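Local coordinates for tryptophan halogenase (Shewanella frigidimarina, PDB 2PYX), which probably acts as a flavin-dependent halogenase of tryptophan, with FAD as its cofactor and a monooxygenase-type chemistry, at residues W20-N31 / K42-S50; I73-C84 / L180-L189. One frame throughout, in Å; residues are numbered along the deposited sequence. Where two conformers were deposited one is given.

Contact 1: residues W20-N31 / K42-S50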
# COMPACT_ATOMS: atom_id res chain seq x y z
N TRP A 20 -10.54 -0.99 12.02
CA TRP A 20 -9.73 -1.03 13.24
C TRP A 20 -8.50 -0.14 13.21
O TRP A 20 -8.12 0.43 14.22
CB TRP A 20 -9.37 -2.45 13.64
CG TRP A 20 -10.58 -3.22 14.05
CD1 TRP A 20 -11.23 -4.21 13.34
CD2 TRP A 20 -11.33 -3.02 15.24
NE1 TRP A 20 -12.32 -4.65 14.05
CE2 TRP A 20 -12.40 -3.94 15.21
CE3 TRP A 20 -11.21 -2.17 16.34
CZ2 TRP A 20 -13.35 -4.01 16.24
CZ3 TRP A 20 -12.12 -2.27 17.35
CH2 TRP A 20 -13.19 -3.19 17.29
N ILE A 21 -7.90 0.05 12.04
CA ILE A 21 -6.81 1.03 11.99
C ILE A 21 -7.36 2.42 12.30
O ILE A 21 -6.74 3.22 13.01
CB ILE A 21 -6.06 1.00 10.66
CG1 ILE A 21 -5.17 -0.25 10.60
CG2 ILE A 21 -5.22 2.28 10.44
CD1 ILE A 21 -4.60 -0.55 9.22
N THR A 22 -8.54 2.72 11.74
CA THR A 22 -9.17 4.01 12.00
C THR A 22 -9.44 4.17 13.49
O THR A 22 -9.16 5.20 14.08
CB THR A 22 -10.47 4.18 11.18
OG1 THR A 22 -10.16 4.05 9.78
CG2 THR A 22 -11.11 5.53 11.44
N ALA A 23 -10.08 3.18 14.10
CA ALA A 23 -10.40 3.25 15.53
C ALA A 23 -9.15 3.50 16.36
O ALA A 23 -9.13 4.35 17.25
CB ALA A 23 -11.08 1.97 15.97
N GLY A 24 -8.09 2.76 16.07
CA GLY A 24 -6.87 2.86 16.84
C GLY A 24 -6.17 4.19 16.71
O GLY A 24 -5.71 4.79 17.69
N LEU A 25 -6.08 4.67 15.47
CA LEU A 25 -5.42 5.95 15.23
C LEU A 25 -6.21 7.12 15.88
O LEU A 25 -5.63 8.01 16.47
CB LEU A 25 -5.16 6.20 13.75
CG LEU A 25 -4.05 5.33 13.16
CD1 LEU A 25 -4.05 5.56 11.65
CD2 LEU A 25 -2.70 5.64 13.77
N LEU A 26 -7.53 7.09 15.77
CA LEU A 26 -8.34 8.11 16.41
C LEU A 26 -8.19 8.09 17.94
O LEU A 26 -7.98 9.12 18.55
CB LEU A 26 -9.83 7.93 16.07
CG LEU A 26 -10.21 8.34 14.65
CD1 LEU A 26 -11.66 7.94 14.39
CD2 LEU A 26 -10.03 9.82 14.40
N ALA A 27 -8.33 6.89 18.53
CA ALA A 27 -8.27 6.78 19.99
C ALA A 27 -6.90 7.17 20.49
O ALA A 27 -6.77 7.89 21.48
CB ALA A 27 -8.61 5.35 20.42
N ALA A 28 -5.85 6.71 19.82
CA ALA A 28 -4.50 6.99 20.29
C ALA A 28 -4.21 8.50 20.22
O ALA A 28 -3.57 9.08 21.12
CB ALA A 28 -3.47 6.20 19.49
N GLU A 29 -4.66 9.16 19.16
CA GLU A 29 -4.37 10.58 18.97
C GLU A 29 -5.12 11.46 19.98
O GLU A 29 -4.54 12.44 20.44
CB GLU A 29 -4.67 11.03 17.53
CG GLU A 29 -4.50 12.49 17.26
CD GLU A 29 -3.07 12.99 17.37
OE1 GLU A 29 -2.12 12.21 17.60
OE2 GLU A 29 -2.89 14.22 17.23
N HIS A 30 -6.37 11.12 20.29
CA HIS A 30 -7.21 12.02 21.10
C HIS A 30 -7.45 11.60 22.55
O HIS A 30 -7.70 12.46 23.39
CB HIS A 30 -8.55 12.23 20.40
CG HIS A 30 -8.39 13.01 19.13
ND1 HIS A 30 -8.23 14.38 19.12
CD2 HIS A 30 -8.22 12.59 17.86
CE1 HIS A 30 -8.03 14.77 17.87
NE2 HIS A 30 -7.99 13.70 17.09
N ASN A 31 -7.35 10.31 22.81
CA ASN A 31 -7.78 9.73 24.09
C ASN A 31 -6.66 9.18 24.98
O ASN A 31 -6.95 8.78 26.11
CB ASN A 31 -8.81 8.64 23.82
CG ASN A 31 -10.12 9.18 23.27
OD1 ASN A 31 -10.29 10.41 23.12
ND2 ASN A 31 -11.08 8.28 23.02
N LYS A 42 -11.85 12.43 25.17
CA LYS A 42 -12.47 13.30 24.21
C LYS A 42 -13.50 12.60 23.34
O LYS A 42 -14.63 13.10 23.17
CB LYS A 42 -11.42 13.95 23.29
CG LYS A 42 -11.98 15.05 22.41
CD LYS A 42 -10.99 15.54 21.37
CE LYS A 42 -9.78 16.16 21.93
NZ LYS A 42 -8.84 16.67 20.83
N LEU A 43 -13.09 11.50 22.71
CA LEU A 43 -13.88 10.86 21.69
C LEU A 43 -14.54 9.60 22.23
O LEU A 43 -13.90 8.80 22.93
CB LEU A 43 -13.04 10.41 20.48
CG LEU A 43 -12.28 11.52 19.76
CD1 LEU A 43 -11.58 10.92 18.56
CD2 LEU A 43 -13.19 12.66 19.35
N ASN A 44 -15.78 9.42 21.83
CA ASN A 44 -16.53 8.20 22.11
C ASN A 44 -16.66 7.47 20.79
O ASN A 44 -17.44 7.86 19.91
CB ASN A 44 -17.91 8.52 22.70
CG ASN A 44 -18.68 7.25 23.10
OD1 ASN A 44 -18.09 6.24 23.45
ND2 ASN A 44 -20.01 7.32 23.02
N ILE A 45 -15.83 6.44 20.63
CA ILE A 45 -15.72 5.73 19.36
C ILE A 45 -16.40 4.36 19.46
O ILE A 45 -16.09 3.58 20.36
CB ILE A 45 -14.24 5.53 19.00
CG1 ILE A 45 -13.47 6.85 18.95
CG2 ILE A 45 -14.13 4.77 17.66
CD1 ILE A 45 -12.00 6.62 19.06
N THR A 46 -17.35 4.11 18.57
CA THR A 46 -18.04 2.84 18.46
C THR A 46 -17.82 2.27 17.06
O THR A 46 -18.00 2.98 16.06
CB THR A 46 -19.55 3.02 18.72
OG1 THR A 46 -19.77 3.59 20.03
CG2 THR A 46 -20.32 1.69 18.58
N LEU A 47 -17.49 0.99 16.99
CA LEU A 47 -17.32 0.27 15.76
C LEU A 47 -18.40 -0.79 15.65
O LEU A 47 -18.49 -1.65 16.54
CB LEU A 47 -15.90 -0.32 15.64
CG LEU A 47 -15.53 -0.90 14.25
CD1 LEU A 47 -14.04 -0.81 14.02
CD2 LEU A 47 -15.95 -2.34 14.12
N ILE A 48 -19.20 -0.72 14.59
CA ILE A 48 -20.27 -1.69 14.33
C ILE A 48 -19.76 -2.59 13.21
O ILE A 48 -19.52 -2.14 12.09
CB ILE A 48 -21.59 -1.02 13.89
CG1 ILE A 48 -22.07 -0.03 14.94
CG2 ILE A 48 -22.65 -2.13 13.62
CD1 ILE A 48 -23.20 0.88 14.49
N GLU A 49 -19.62 -3.87 13.54
CA GLU A 49 -19.08 -4.90 12.65
C GLU A 49 -20.19 -5.91 12.31
O GLU A 49 -20.88 -6.38 13.21
CB GLU A 49 -17.90 -5.58 13.35
CG GLU A 49 -17.18 -6.54 12.48
CD GLU A 49 -15.90 -7.08 13.06
OE1 GLU A 49 -15.60 -6.83 14.24
OE2 GLU A 49 -15.20 -7.78 12.30
N SER A 50 -20.30 -6.25 11.03
CA SER A 50 -21.25 -7.27 10.58
C SER A 50 -20.91 -8.61 11.24
O SER A 50 -19.74 -8.97 11.34
CB SER A 50 -21.16 -7.45 9.07
OG SER A 50 -22.06 -8.45 8.64
O HOH W 1 -12.88 -7.01 11.94
O HOH W 2 -9.01 12.56 25.76
O HOH W 3 -6.81 15.15 22.99
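Leu-47 places its CD1 methyl over the centre of the six-membered ring of Trp-20, 3.7 Å from the ring centroid and 11° off the normal, a CH-pi contact within the tightly packed part of this interface. Here the helix segment 20-31 lies antiparallel on strand 44-49, the two axes approaching to 9.6 Å. Ile-45 carries CG1 anti to its carbonyl carbon (chi1 -56°), which brings CD1 to within 3.9 Å of Ala-27 CB and also against Leu-26 CB. Farther along, Leu-43 CD1 meets His-30 CB at 3.8 Å. The buried amide of Asn-31 then grips one residue twice: OD1 receives Leu-43 N at 3.0 Å on an in-plane lone pair, almost straight, while ND2 donates to Leu-43 O at 2.9 Å. With a leucine here, Leu-43 N and O would probably lose their mates, and the lead-in to strand 44-49 would be less firmly tied to the helix. The solvent side is looser. Lys-42 NZ donates in the ring plane to His-30 ND1 at 2.9 Å, the same ring giving NE2 to Ala-376 O, and a water joins His-30 O to Lys-42 N. Parallel strands 9-13 and 44-49 are joined through helix 16-31, making this contact the helix and second strand of a Rossmann-type beta-alpha-beta crossover, consistent with the FAD-binding turn predicted at the helix start.

Contact 2: residues I73-C84 / L180-L189; sequences IGIDENDFIRQC and LLTEHCTQKL
A Schellman motif closes helix 65-73, with Gly-74 as its C-prime residue at positive phi, and His-184 of helix 174-187 docks directly on it. His-184 NE2 donates to Ile-73 O at 2.8 Å in a bent bond; the donor stands above the carbonyl plane instead of lying on a lone pair. The ring reaches this helix end because CG is anti to the backbone N (chi1 -179°). Ile-75 CD1 sits over one face of the ring, 3.5 Å from its centroid and 18° off the normal, with Lys-188 CB on the opposite face toward the rim. Ile-73 CG2 closes on His-184 CD2 at 3.5 Å, so methyls and carbonyl together restrict the ring's rotation. At the positive phi of Gly-74 a CB would press on the carbonyl O of Ile-73, and it would also crowd His-184 NE2.

After the short turn, Asp-76 serves as N-cap of helix 77-83, its OD1 accepting from Asp-79 N. The axes of this helix and of segment 180-187 come no closer than 12.1 Å, and Leu-180 bridges them: its CD2 packs 3.6 Å from Cys-84 SG and also beside Phe-80 CA, while CD1 lies 3.3 Å from Gln-83 OE1. The outer rim is wet, a water donating to both Gln-83 OE1 and Glu-183 OE1; the other carboxylate oxygen of Glu-183 is held by Gln-179. Ile-73 CD1 and Leu-181 CD2 meet on the buried side. A Schellman C-cap followed two residues later by an aspartate N-cap thus links two consecutive helices, with helix 174-187 packed on the turn.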
# COMPACT_ATOMS: atom_id res chain seq x y z
N ILE A 73 -0.51 3.50 17.38
CA ILE A 73 -1.61 2.75 18.00
C ILE A 73 -1.19 2.13 19.32
O ILE A 73 -2.01 1.98 20.22
CB ILE A 73 -2.14 1.68 17.04
CG1 ILE A 73 -2.80 2.36 15.83
CG2 ILE A 73 -3.12 0.72 17.70
CD1 ILE A 73 -3.33 1.45 14.76
N GLY A 74 0.09 1.79 19.43
CA GLY A 74 0.66 1.25 20.64
C GLY A 74 0.92 -0.24 20.62
O GLY A 74 0.97 -0.88 21.68
N ILE A 75 1.06 -0.80 19.42
CA ILE A 75 1.33 -2.22 19.22
C ILE A 75 2.84 -2.47 19.29
O ILE A 75 3.66 -1.72 18.72
CB ILE A 75 0.78 -2.72 17.84
CG1 ILE A 75 -0.72 -2.44 17.71
CG2 ILE A 75 1.07 -4.20 17.65
CD1 ILE A 75 -1.56 -2.97 18.76
N ASP A 76 3.20 -3.52 20.03
CA ASP A 76 4.58 -3.98 20.15
C ASP A 76 4.95 -4.74 18.86
O ASP A 76 4.18 -5.58 18.39
CB ASP A 76 4.66 -4.85 21.40
CG ASP A 76 6.02 -5.50 21.60
OD1 ASP A 76 6.37 -6.43 20.83
OD2 ASP A 76 6.71 -5.10 22.56
N GLU A 77 6.12 -4.46 18.30
CA GLU A 77 6.49 -5.05 17.02
C GLU A 77 6.61 -6.55 17.11
O GLU A 77 6.27 -7.28 16.17
CB GLU A 77 7.80 -4.48 16.46
CG GLU A 77 7.93 -4.84 14.97
CD GLU A 77 9.16 -4.27 14.27
OE1 GLU A 77 10.18 -3.96 14.93
OE2 GLU A 77 9.13 -4.09 13.02
N ASN A 78 7.14 -7.05 18.24
CA ASN A 78 7.25 -8.50 18.37
C ASN A 78 5.86 -9.16 18.39
O ASN A 78 5.64 -10.17 17.72
CB ASN A 78 8.06 -8.89 19.61
CG ASN A 78 9.45 -8.29 19.60
OD1 ASN A 78 10.14 -8.33 18.57
ND2 ASN A 78 9.89 -7.76 20.75
N ASP A 79 4.95 -8.58 19.16
CA ASP A 79 3.57 -9.05 19.22
C ASP A 79 2.94 -9.06 17.81
O ASP A 79 2.32 -10.02 17.41
CB ASP A 79 2.72 -8.15 20.13
CG ASP A 79 3.05 -8.29 21.61
OD1 ASP A 79 3.76 -9.23 22.02
OD2 ASP A 79 2.55 -7.44 22.38
N PHE A 80 3.11 -7.96 17.08
CA PHE A 80 2.59 -7.87 15.72
C PHE A 80 3.12 -8.98 14.81
O PHE A 80 2.37 -9.69 14.12
CB PHE A 80 2.92 -6.47 15.13
CG PHE A 80 2.65 -6.36 13.66
CD1 PHE A 80 1.35 -6.24 13.18
CD2 PHE A 80 3.69 -6.39 12.73
CE1 PHE A 80 1.10 -6.18 11.82
CE2 PHE A 80 3.44 -6.33 11.39
CZ PHE A 80 2.15 -6.22 10.91
N ILE A 81 4.45 -9.11 14.78
CA ILE A 81 5.09 -10.09 13.90
C ILE A 81 4.63 -11.51 14.24
O ILE A 81 4.30 -12.31 13.36
CB ILE A 81 6.64 -9.96 13.95
CG1 ILE A 81 7.06 -8.66 13.28
CG2 ILE A 81 7.34 -11.15 13.29
CD1 ILE A 81 8.54 -8.32 13.42
N ARG A 82 4.58 -11.79 15.54
CA ARG A 82 4.24 -13.12 16.00
C ARG A 82 2.78 -13.43 15.70
O ARG A 82 2.48 -14.52 15.24
CB ARG A 82 4.53 -13.24 17.49
CG ARG A 82 6.07 -13.22 17.84
CD ARG A 82 6.35 -12.97 19.32
NE ARG A 82 7.78 -12.89 19.65
CZ ARG A 82 8.25 -12.36 20.79
NH1 ARG A 82 7.42 -11.86 21.69
NH2 ARG A 82 9.56 -12.32 21.04
N GLN A 83 1.89 -12.49 15.95
CA GLN A 83 0.45 -12.74 15.87
C GLN A 83 -0.16 -12.61 14.47
O GLN A 83 -1.24 -13.13 14.19
CB GLN A 83 -0.27 -11.86 16.89
CG GLN A 83 0.09 -12.26 18.31
CD GLN A 83 -0.41 -11.28 19.36
OE1 GLN A 83 -1.49 -10.72 19.23
NE2 GLN A 83 0.39 -11.07 20.40
N CYS A 84 0.53 -11.90 13.57
CA CYS A 84 -0.03 -11.59 12.26
C CYS A 84 0.66 -12.32 11.11
O CYS A 84 0.47 -11.94 9.94
CB CYS A 84 -0.01 -10.07 12.03
SG CYS A 84 -0.92 -9.21 13.33
N LEU A 180 -5.90 -8.80 15.97
CA LEU A 180 -5.01 -8.16 16.94
C LEU A 180 -5.49 -6.74 17.28
O LEU A 180 -5.53 -6.34 18.42
CB LEU A 180 -3.58 -8.15 16.41
CG LEU A 180 -2.50 -7.36 17.15
CD1 LEU A 180 -2.53 -7.69 18.62
CD2 LEU A 180 -1.12 -7.67 16.63
N LEU A 181 -5.87 -5.99 16.25
CA LEU A 181 -6.32 -4.62 16.46
C LEU A 181 -7.65 -4.57 17.25
O LEU A 181 -7.86 -3.70 18.09
CB LEU A 181 -6.52 -3.90 15.12
CG LEU A 181 -5.21 -3.59 14.39
CD1 LEU A 181 -5.54 -3.17 12.96
CD2 LEU A 181 -4.40 -2.51 15.13
N THR A 182 -8.55 -5.52 16.98
CA THR A 182 -9.81 -5.58 17.71
C THR A 182 -9.53 -5.70 19.20
O THR A 182 -10.11 -5.00 20.02
CB THR A 182 -10.60 -6.81 17.26
OG1 THR A 182 -10.99 -6.68 15.88
CG2 THR A 182 -11.85 -6.99 18.15
N GLU A 183 -8.62 -6.63 19.51
CA GLU A 183 -8.22 -6.86 20.91
C GLU A 183 -7.58 -5.62 21.52
O GLU A 183 -7.97 -5.17 22.58
CB GLU A 183 -7.25 -8.07 20.99
CG GLU A 183 -7.88 -9.37 20.57
CD GLU A 183 -6.92 -10.48 20.13
OE1 GLU A 183 -5.67 -10.26 20.04
OE2 GLU A 183 -7.45 -11.58 19.82
N HIS A 184 -6.61 -5.04 20.82
CA HIS A 184 -5.95 -3.88 21.35
C HIS A 184 -6.90 -2.70 21.52
O HIS A 184 -6.92 -2.02 22.55
CB HIS A 184 -4.82 -3.51 20.44
CG HIS A 184 -4.04 -2.33 20.90
ND1 HIS A 184 -3.02 -2.43 21.83
CD2 HIS A 184 -4.11 -1.03 20.56
CE1 HIS A 184 -2.50 -1.23 22.03
NE2 HIS A 184 -3.15 -0.36 21.28
N CYS A 185 -7.71 -2.43 20.50
CA CYS A 185 -8.54 -1.24 20.54
C CYS A 185 -9.64 -1.29 21.59
O CYS A 185 -9.98 -0.30 22.21
CB CYS A 185 -9.20 -0.97 19.20
SG CYS A 185 -8.00 -0.40 17.93
N THR A 186 -10.23 -2.48 21.76
CA THR A 186 -11.31 -2.64 22.72
C THR A 186 -10.81 -2.78 24.15
O THR A 186 -11.42 -2.23 25.08
CB THR A 186 -12.24 -3.82 22.36
OG1 THR A 186 -11.50 -5.04 22.39
CG2 THR A 186 -12.84 -3.64 20.98
N GLN A 187 -9.68 -3.46 24.32
CA GLN A 187 -9.18 -3.76 25.69
C GLN A 187 -8.22 -2.72 26.25
O GLN A 187 -8.11 -2.56 27.46
CB GLN A 187 -8.55 -5.15 25.75
CG GLN A 187 -9.50 -6.28 25.25
CD GLN A 187 -10.90 -6.25 25.90
OE1 GLN A 187 -11.03 -6.48 27.11
NE2 GLN A 187 -11.95 -5.94 25.11
N LYS A 188 -7.56 -1.97 25.37
CA LYS A 188 -6.61 -0.98 25.81
C LYS A 188 -6.97 0.46 25.40
O LYS A 188 -6.61 1.40 26.12
CB LYS A 188 -5.24 -1.34 25.29
CG LYS A 188 -4.71 -2.70 25.83
CD LYS A 188 -3.33 -2.96 25.24
CE LYS A 188 -2.60 -4.16 25.83
NZ LYS A 188 -1.17 -4.26 25.28
N LEU A 189 -7.70 0.63 24.29
CA LEU A 189 -8.00 1.98 23.79
C LEU A 189 -9.45 2.41 23.94
O LEU A 189 -9.83 3.46 23.47
CB LEU A 189 -7.57 2.13 22.32
CG LEU A 189 -6.10 1.87 22.00
CD1 LEU A 189 -5.87 2.14 20.53
CD2 LEU A 189 -5.19 2.71 22.84
O HOH W 4 -3.96 -11.59 18.10
O HOH W 5 -3.59 -9.47 21.35

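Contact 1 and contact 2 adjoin through one helix pair. Their centres are 14 Å apart, and they meet where helix 16-31 of contact 1 packs on helix 174-187 of contact 2: Trp-20 CB lies 3.5 Å from Leu-181 CB, and Gly-24 CA lies 3.6 Å from Cys-185 SG, an approach that the missing side chain allows. Helix 174-187 leads into strand 192-195, which lies parallel beside 44-49 in the same sheet. Both contacts lie near the predicted FAD site: the Leu-47 side chain is about 4 Å from Gly-15, and the side chain of Leu-181 about 5 Å from that of Thr-17. Phe-80 is about 10 Å, side chain to side chain, from the predicted active-site Lys-89.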